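Local coordinates for putative curved DNA-binding protein (Chaetomium thermophilum var. thermophilum DSM 1495, PDB 4IPA), which is a thermophilic Arx1, a methionine-aminopeptidase-like protein of the M24 family linked to ribosome biogenesis, and possibly binds DNA, at residues E162-L174 with E379-K391. Numbering follows the deposited sequence.
Sequences EVLLRLMVPPGLL and EEILKILEQPLSK
Arg166 of helix 148-167 reaches across to Gln387, where the chain leaves helix 379-386. The side chain, extended from CG to NE, brings Arg166 NE to Gln387 O at 2.8 Å, an N-H...O angle of 148° with the donor tilted 22° from the carbonyl plane. Water 1 lies in the guanidinium plane, so Gln387 O accepts from Arg166 NE and from this water, which in turn accepts from Arg166 NH2. NH1 turns back to its own helix: it meets Glu162 O almost in the guanidinium plane and forms a salt bridge with Glu162 OE1, reached from above the carboxylate plane. Glu162, bent at chi2, also pairs through OE2 with Arg358 of strand 355-360. Leu389 lies across one guanidinium face, its CG offset toward the rim, while Leu389 CD2 packs 3.7 Å from Leu165 CB. The axes of 162-167 and 379-386 pass 9.2 Å apart at 70°; here Val163 and Leu385 meet at about a right angle, Val163 CG2 being 3.8 Å from Leu385 CD2. Ile381 and Ile384 extend this apolar patch, and Leu200 of helix 193-205 also touches Val163. Beyond Val169, the type II turn from Pro170 to Leu173 carries Leu174 to segment 387-391. Leu174 CB touches Pro388 CG, CD1 sits against Leu389 O, and Leu174 CD2 lies 3.6 Å from Lys391 CG. The extended Lys391 chain passes Leu173 O, and NZ binds water 2. Backbone bonds of Leu389 with Ile356 and Lys391 with Asn354 hold 387-391 to the antiparallel sheet. One arginine thus joins helix 148-167 to this segment: the bonds to Glu162 and Gln387 together probably fix the guanidinium's rotation, and the Glu162 carboxylate, shared with Arg358, probably offsets part of its charge, while leucine, isoleucine and valine contacts supply the apolar packing.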
loop_
_atom_site.group_PDB
_atom_site.type_symbol
_atom_site.label_atom_id
_atom_site.label_comp_id
_atom_site.label_asym_id
_atom_site.label_seq_id
_atom_site.Cartn_x
_atom_site.Cartn_y
_atom_site.Cartn_z
ATOM N N GLU A 162 0.425 -10.103 -9.484
ATOM C CA GLU A 162 -0.291 -11.329 -9.828
ATOM C C GLU A 162 0.435 -12.576 -9.325
ATOM O O GLU A 162 -0.199 -13.516 -8.854
ATOM C CB GLU A 162 -0.504 -11.436 -11.344
ATOM C CG GLU A 162 -1.428 -10.363 -11.909
ATOM C CD GLU A 162 -2.826 -10.411 -11.302
ATOM O OE1 GLU A 162 -3.440 -11.498 -11.315
ATOM O OE2 GLU A 162 -3.314 -9.366 -10.814
ATOM N N VAL A 163 1.757 -12.585 -9.442
ATOM C CA VAL A 163 2.552 -13.691 -8.934
ATOM C C VAL A 163 2.523 -13.748 -7.402
ATOM O O VAL A 163 2.239 -14.796 -6.830
ATOM C CB VAL A 163 4.006 -13.647 -9.444
ATOM C CG1 VAL A 163 4.852 -14.752 -8.771
ATOM C CG2 VAL A 163 4.019 -13.804 -10.948
ATOM N N LEU A 164 2.804 -12.629 -6.741
ATOM C CA LEU A 164 2.762 -12.573 -5.272
ATOM C C LEU A 164 1.433 -13.084 -4.697
ATOM O O LEU A 164 1.414 -13.912 -3.789
ATOM C CB LEU A 164 3.024 -11.146 -4.768
ATOM C CG LEU A 164 2.947 -10.971 -3.253
ATOM C CD1 LEU A 164 3.770 -12.061 -2.557
ATOM C CD2 LEU A 164 3.400 -9.559 -2.808
ATOM N N LEU A 165 0.323 -12.584 -5.225
ATOM C CA LEU A 165 -0.992 -13.011 -4.756
ATOM C C LEU A 165 -1.180 -14.543 -4.827
ATOM O O LEU A 165 -1.742 -15.152 -3.908
ATOM C CB LEU A 165 -2.100 -12.280 -5.526
ATOM C CG LEU A 165 -2.237 -10.774 -5.239
ATOM C CD1 LEU A 165 -3.307 -10.104 -6.131
ATOM C CD2 LEU A 165 -2.529 -10.517 -3.756
ATOM N N ARG A 166 -0.703 -15.144 -5.916
ATOM C CA ARG A 166 -0.782 -16.588 -6.121
ATOM C C ARG A 166 0.165 -17.365 -5.206
ATOM O O ARG A 166 -0.148 -18.478 -4.789
ATOM C CB ARG A 166 -0.535 -16.933 -7.593
ATOM C CG ARG A 166 -1.778 -16.743 -8.447
ATOM C CD ARG A 166 -1.440 -16.503 -9.903
ATOM N NE ARG A 166 -2.656 -16.249 -10.669
ATOM C CZ ARG A 166 -3.212 -15.046 -10.813
ATOM N NH1 ARG A 166 -2.653 -13.979 -10.246
ATOM N NH2 ARG A 166 -4.330 -14.914 -11.517
ATOM N N LEU A 167 1.306 -16.765 -4.869
ATOM C CA LEU A 167 2.244 -17.384 -3.938
ATOM C C LEU A 167 1.689 -17.363 -2.522
ATOM O O LEU A 167 2.252 -17.991 -1.620
ATOM C CB LEU A 167 3.602 -16.679 -3.975
ATOM C CG LEU A 167 4.359 -16.848 -5.298
ATOM C CD1 LEU A 167 5.684 -16.088 -5.317
ATOM C CD2 LEU A 167 4.592 -18.330 -5.540
ATOM N N MET A 168 0.584 -16.645 -2.326
ATOM C CA MET A 168 0.027 -16.482 -0.987
ATOM C C MET A 168 -1.134 -17.435 -0.697
ATOM O O MET A 168 -1.548 -17.594 0.448
ATOM C CB MET A 168 -0.392 -15.027 -0.738
ATOM C CG MET A 168 0.775 -14.028 -0.662
ATOM S SD MET A 168 0.204 -12.348 -0.270
ATOM C CE MET A 168 -0.113 -12.459 1.503
ATOM N N VAL A 169 -1.671 -18.051 -1.736
ATOM C CA VAL A 169 -2.656 -19.102 -1.556
ATOM C C VAL A 169 -1.995 -20.254 -0.792
ATOM O O VAL A 169 -0.984 -20.789 -1.236
ATOM C CB VAL A 169 -3.200 -19.580 -2.912
ATOM C CG1 VAL A 169 -4.275 -20.659 -2.708
ATOM C CG2 VAL A 169 -3.783 -18.395 -3.665
ATOM N N PRO A 170 -2.529 -20.591 0.395
ATOM C CA PRO A 170 -2.029 -21.721 1.188
ATOM C C PRO A 170 -2.003 -22.986 0.337
ATOM O O PRO A 170 -2.940 -23.227 -0.427
ATOM C CB PRO A 170 -3.068 -21.848 2.299
ATOM C CG PRO A 170 -3.551 -20.452 2.484
ATOM C CD PRO A 170 -3.582 -19.846 1.101
ATOM N N PRO A 171 -0.926 -23.773 0.448
ATOM C CA PRO A 171 -0.715 -24.927 -0.432
ATOM C C PRO A 171 -1.927 -25.849 -0.475
ATOM O O PRO A 171 -2.451 -26.237 0.566
ATOM C CB PRO A 171 0.477 -25.636 0.217
ATOM C CG PRO A 171 1.235 -24.524 0.883
ATOM C CD PRO A 171 0.171 -23.610 1.421
ATOM N N GLY A 172 -2.385 -26.162 -1.679
ATOM C CA GLY A 172 -3.425 -27.156 -1.860
ATOM C C GLY A 172 -4.863 -26.681 -1.740
ATOM O O GLY A 172 -5.791 -27.410 -2.100
ATOM N N LEU A 173 -5.053 -25.464 -1.244
ATOM C CA LEU A 173 -6.395 -24.925 -1.041
ATOM C C LEU A 173 -7.249 -24.994 -2.311
ATOM O O LEU A 173 -8.446 -25.261 -2.259
ATOM C CB LEU A 173 -6.315 -23.483 -0.530
ATOM C CG LEU A 173 -7.634 -22.867 -0.062
ATOM C CD1 LEU A 173 -8.145 -23.589 1.202
ATOM C CD2 LEU A 173 -7.487 -21.354 0.177
ATOM N N LEU A 174 -6.633 -24.763 -3.461
ATOM C CA LEU A 174 -7.392 -24.732 -4.703
ATOM C C LEU A 174 -6.973 -25.841 -5.683
ATOM O O LEU A 174 -7.374 -25.830 -6.842
ATOM C CB LEU A 174 -7.280 -23.348 -5.358
ATOM C CG LEU A 174 -7.529 -22.118 -4.459
ATOM C CD1 LEU A 174 -6.971 -20.821 -5.097
ATOM C CD2 LEU A 174 -9.012 -21.953 -4.065
ATOM N N GLU A 379 9.336 -20.471 -17.478
ATOM C CA GLU A 379 8.248 -21.450 -17.425
ATOM C C GLU A 379 7.622 -21.571 -16.042
ATOM O O GLU A 379 6.413 -21.696 -15.920
ATOM C CB GLU A 379 8.716 -22.835 -17.900
ATOM C CG GLU A 379 8.500 -23.104 -19.392
ATOM C CD GLU A 379 7.031 -23.026 -19.813
ATOM O OE1 GLU A 379 6.168 -23.601 -19.105
ATOM O OE2 GLU A 379 6.744 -22.384 -20.853
ATOM N N GLU A 380 8.455 -21.547 -15.011
ATOM C CA GLU A 380 7.979 -21.629 -13.638
ATOM C C GLU A 380 6.989 -20.495 -13.367
ATOM O O GLU A 380 5.879 -20.715 -12.875
ATOM C CB GLU A 380 9.169 -21.566 -12.672
ATOM C CG GLU A 380 8.798 -21.589 -11.197
ATOM C CD GLU A 380 10.003 -21.812 -10.294
ATOM O OE1 GLU A 380 11.146 -21.570 -10.743
ATOM O OE2 GLU A 380 9.803 -22.232 -9.129
ATOM N N ILE A 381 7.383 -19.281 -13.719
ATOM C CA ILE A 381 6.516 -18.129 -13.538
ATOM C C ILE A 381 5.228 -18.178 -14.370
ATOM O O ILE A 381 4.142 -17.922 -13.846
ATOM C CB ILE A 381 7.285 -16.825 -13.775
ATOM C CG1 ILE A 381 8.300 -16.636 -12.664
ATOM C CG2 ILE A 381 6.349 -15.636 -13.795
ATOM C CD1 ILE A 381 9.171 -15.439 -12.878
ATOM N N LEU A 382 5.329 -18.522 -15.654
ATOM C CA LEU A 382 4.119 -18.609 -16.491
ATOM C C LEU A 382 3.138 -19.646 -15.943
ATOM O O LEU A 382 1.920 -19.489 -16.047
ATOM C CB LEU A 382 4.459 -18.915 -17.954
ATOM C CG LEU A 382 5.244 -17.835 -18.698
ATOM C CD1 LEU A 382 5.646 -18.375 -20.058
ATOM C CD2 LEU A 382 4.426 -16.550 -18.844
ATOM N N LYS A 383 3.681 -20.701 -15.350
ATOM C CA LYS A 383 2.851 -21.729 -14.747
ATOM C C LYS A 383 2.119 -21.209 -13.493
ATOM O O LYS A 383 0.899 -21.361 -13.364
ATOM C CB LYS A 383 3.688 -22.978 -14.470
ATOM C CG LYS A 383 4.179 -23.685 -15.720
ATOM C CD LYS A 383 5.032 -24.914 -15.384
ATOM C CE LYS A 383 5.505 -25.641 -16.653
ATOM N NZ LYS A 383 6.360 -26.829 -16.350
ATOM N N ILE A 384 2.852 -20.559 -12.597
ATOM C CA ILE A 384 2.233 -19.868 -11.464
ATOM C C ILE A 384 1.091 -18.939 -11.904
ATOM O O ILE A 384 -0.005 -18.979 -11.347
ATOM C CB ILE A 384 3.270 -19.077 -10.645
ATOM C CG1 ILE A 384 4.272 -20.034 -9.994
ATOM C CG2 ILE A 384 2.588 -18.250 -9.568
ATOM C CD1 ILE A 384 5.592 -19.390 -9.645
ATOM N N LEU A 385 1.337 -18.131 -12.929
ATOM C CA LEU A 385 0.309 -17.229 -13.443
ATOM C C LEU A 385 -0.958 -17.932 -13.914
ATOM O O LEU A 385 -2.021 -17.312 -13.968
ATOM C CB LEU A 385 0.869 -16.373 -14.575
ATOM C CG LEU A 385 1.795 -15.269 -14.064
ATOM C CD1 LEU A 385 2.401 -14.494 -15.221
ATOM C CD2 LEU A 385 1.004 -14.359 -13.141
ATOM N N GLU A 386 -0.844 -19.213 -14.265
ATOM C CA GLU A 386 -2.012 -20.006 -14.666
ATOM C C GLU A 386 -2.846 -20.479 -13.469
ATOM O O GLU A 386 -4.027 -20.791 -13.616
ATOM C CB GLU A 386 -1.589 -21.210 -15.519
ATOM C CG GLU A 386 -1.094 -20.834 -16.916
ATOM C CD GLU A 386 -2.055 -19.891 -17.638
ATOM O OE1 GLU A 386 -3.224 -20.273 -17.835
ATOM O OE2 GLU A 386 -1.647 -18.764 -17.999
ATOM N N GLN A 387 -2.228 -20.541 -12.294
ATOM C CA GLN A 387 -2.932 -20.936 -11.082
ATOM C C GLN A 387 -4.021 -19.923 -10.748
ATOM O O GLN A 387 -3.856 -18.726 -10.969
ATOM C CB GLN A 387 -1.964 -21.043 -9.911
ATOM C CG GLN A 387 -0.798 -21.970 -10.144
ATOM C CD GLN A 387 0.249 -21.842 -9.058
ATOM O OE1 GLN A 387 1.378 -22.327 -9.203
ATOM N NE2 GLN A 387 -0.115 -21.174 -7.960
ATOM N N PRO A 388 -5.150 -20.406 -10.218
ATOM C CA PRO A 388 -6.255 -19.506 -9.884
ATOM C C PRO A 388 -5.984 -18.804 -8.560
ATOM O O PRO A 388 -5.147 -19.263 -7.783
ATOM C CB PRO A 388 -7.440 -20.462 -9.742
ATOM C CG PRO A 388 -6.819 -21.738 -9.258
ATOM C CD PRO A 388 -5.454 -21.815 -9.897
ATOM N N LEU A 389 -6.666 -17.692 -8.323
ATOM C CA LEU A 389 -6.538 -16.969 -7.068
ATOM C C LEU A 389 -7.611 -17.429 -6.087
ATOM O O LEU A 389 -7.444 -17.352 -4.864
ATOM C CB LEU A 389 -6.661 -15.467 -7.317
ATOM C CG LEU A 389 -5.360 -14.673 -7.234
ATOM C CD1 LEU A 389 -5.634 -13.204 -7.521
ATOM C CD2 LEU A 389 -4.698 -14.849 -5.862
ATOM N N SER A 390 -8.712 -17.926 -6.632
ATOM C CA SER A 390 -9.829 -18.371 -5.815
ATOM C C SER A 390 -10.685 -19.341 -6.614
ATOM O O SER A 390 -10.430 -19.553 -7.790
ATOM C CB SER A 390 -10.691 -17.173 -5.443
ATOM O OG SER A 390 -11.400 -16.730 -6.592
ATOM N N LYS A 391 -11.688 -19.928 -5.961
ATOM C CA LYS A 391 -12.731 -20.693 -6.629
ATOM C C LYS A 391 -13.910 -19.763 -6.860
ATOM O O LYS A 391 -14.540 -19.313 -5.903
ATOM C CB LYS A 391 -13.220 -21.852 -5.762
ATOM C CG LYS A 391 -12.200 -22.908 -5.364
ATOM C CD LYS A 391 -12.877 -23.911 -4.399
ATOM C CE LYS A 391 -11.885 -24.649 -3.495
ATOM N NZ LYS A 391 -12.534 -25.172 -2.242
HETATM O O HOH W 1 -5.634 -17.176 -12.878
HETATM O O HOH W 2 -10.853 -25.220 0.212
#